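Local atomic coordinates of macrophage migration inhibitory factor (Oncomelania hupensis, PDB entry 6LR3), a protein that belongs to the macrophage migration inhibitory factor family, small cytokine-like proteins of alpha/beta fold that assemble as trimers. Residues V17-A22 with E81-E86. Numbering follows the deposited sequence.
Sequences VFFQAA and EDMFIE
Ala22 N donates to Phe18 O at 2.8 Å, closing the first turn of helix 19-31 behind its N-cap residue Phe18 and presenting Phe19 and Ala22 to helix 70-88. Between the two segments the contact is apolar. Phe19 carries its ring anti to the backbone N (chi1 175°), which brings CE1 and CZ up to the ring of Phe84. The rings meet along their rims, planes inclined by roughly 55°: Phe84 CD1 lies in the plane of the Phe19 ring and Phe19 CE1 close to that of Phe84, while Phe19 CZ sits obliquely off the latter, within 3.7 Å of both CD1 and CE1 of Phe84. Met83 reaches across beside this pair. Its CG touches Phe19 CE1 at 4.1 Å, and its sulfur makes an oblique Met-aromatic contact, with SD 5.4 Å from the centroid of the Phe19 ring. Extended as far as SD, the chain then bends (chi3 -68°), setting CE 3.9 Å from Ala22 O, while SD rests 4.2 Å from Ala22 CB. Met83 also packs on Leu23 and Met26 farther along helix 19-31. Beneath the helices, Phe19 lies on Leu42, and Phe84 on Val58, Ala60 and Ile95, placing both rings in the layer between helices and strands. This is the helix pair of the MIF fold, the start of one helix packed beside the C-terminal part of the other over a four-stranded mixed sheet.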
# COMPACT_ATOMS: atom_id res chain seq x y z
N VAL B 17 15.19 6.03 17.22
CA VAL B 17 15.42 4.60 16.89
C VAL B 17 14.26 3.75 17.45
O VAL B 17 14.04 2.69 16.89
CB VAL B 17 16.77 4.11 17.46
CG1 VAL B 17 17.92 4.81 16.76
CG2 VAL B 17 16.86 4.30 18.96
N PHE B 18 13.57 4.22 18.50
CA PHE B 18 12.51 3.42 19.17
C PHE B 18 11.14 3.78 18.61
O PHE B 18 10.16 3.27 19.13
CB PHE B 18 12.58 3.54 20.69
CG PHE B 18 12.32 4.92 21.21
CD1 PHE B 18 13.31 5.87 21.28
CD2 PHE B 18 11.05 5.24 21.67
CE1 PHE B 18 13.05 7.10 21.86
CE2 PHE B 18 10.78 6.51 22.17
CZ PHE B 18 11.78 7.43 22.26
N PHE B 19 11.06 4.57 17.56
CA PHE B 19 9.76 5.01 16.97
C PHE B 19 8.90 3.80 16.63
O PHE B 19 7.75 3.74 17.09
CB PHE B 19 9.99 5.89 15.74
CG PHE B 19 8.72 6.27 15.04
CD1 PHE B 19 7.74 7.04 15.63
CD2 PHE B 19 8.47 5.77 13.80
CE1 PHE B 19 6.59 7.39 14.95
CE2 PHE B 19 7.39 6.21 13.04
CZ PHE B 19 6.42 6.98 13.65
N GLN B 20 9.41 2.84 15.86
CA GLN B 20 8.56 1.69 15.45
C GLN B 20 8.16 0.86 16.67
O GLN B 20 7.01 0.40 16.72
CB GLN B 20 9.26 0.81 14.43
CG GLN B 20 9.25 1.40 13.04
CD GLN B 20 10.34 0.76 12.22
OE1 GLN B 20 11.53 1.07 12.44
NE2 GLN B 20 9.94 -0.15 11.32
N ALA B 21 9.05 0.64 17.63
CA ALA B 21 8.76 -0.06 18.89
C ALA B 21 7.66 0.67 19.65
O ALA B 21 6.74 0.03 20.17
CB ALA B 21 10.01 -0.19 19.73
N ALA B 22 7.75 2.00 19.74
CA ALA B 22 6.79 2.81 20.51
C ALA B 22 5.43 2.73 19.82
O ALA B 22 4.41 2.57 20.52
CB ALA B 22 7.26 4.24 20.64
N GLU B 81 -1.15 10.92 15.73
CA GLU B 81 -0.70 12.29 15.41
C GLU B 81 0.26 12.75 16.51
O GLU B 81 1.31 13.28 16.18
CB GLU B 81 -1.87 13.24 15.31
CG GLU B 81 -2.65 13.09 14.02
CD GLU B 81 -3.93 13.93 14.07
OE1 GLU B 81 -4.26 14.45 15.17
OE2 GLU B 81 -4.55 14.08 13.00
N ASP B 82 -0.13 12.56 17.77
CA ASP B 82 0.72 13.06 18.88
C ASP B 82 2.12 12.42 18.79
O ASP B 82 3.13 13.14 19.01
CB ASP B 82 0.10 12.78 20.24
CG ASP B 82 -1.12 13.62 20.56
OD1 ASP B 82 -1.47 14.51 19.79
OD2 ASP B 82 -1.71 13.33 21.59
N MET B 83 2.17 11.12 18.52
CA MET B 83 3.46 10.41 18.42
C MET B 83 4.22 10.92 17.19
O MET B 83 5.43 11.08 17.27
CB MET B 83 3.24 8.90 18.33
CG MET B 83 4.52 8.16 18.41
SD MET B 83 4.25 6.40 18.64
CE MET B 83 3.57 6.32 20.28
N PHE B 84 3.55 11.16 16.06
CA PHE B 84 4.22 11.65 14.83
C PHE B 84 4.74 13.05 15.07
O PHE B 84 5.82 13.38 14.60
CB PHE B 84 3.25 11.67 13.65
CG PHE B 84 2.76 10.32 13.21
CD1 PHE B 84 3.40 9.14 13.55
CD2 PHE B 84 1.62 10.24 12.43
CE1 PHE B 84 2.90 7.91 13.14
CE2 PHE B 84 1.13 9.01 11.99
CZ PHE B 84 1.80 7.86 12.30
N ILE B 85 3.96 13.89 15.74
CA ILE B 85 4.40 15.28 16.07
C ILE B 85 5.67 15.19 16.92
O ILE B 85 6.65 15.83 16.59
CB ILE B 85 3.25 16.03 16.78
CG1 ILE B 85 2.10 16.34 15.81
CG2 ILE B 85 3.77 17.28 17.48
CD1 ILE B 85 0.77 16.63 16.49
N GLU B 86 5.67 14.35 17.96
CA GLU B 86 6.79 14.29 18.91
C GLU B 86 8.02 13.69 18.23
O GLU B 86 9.12 14.22 18.40
CB GLU B 86 6.36 13.46 20.13
CG GLU B 86 7.45 13.29 21.14
CD GLU B 86 6.81 13.12 22.49
OE1 GLU B 86 6.03 12.13 22.60
OE2 GLU B 86 7.01 13.99 23.35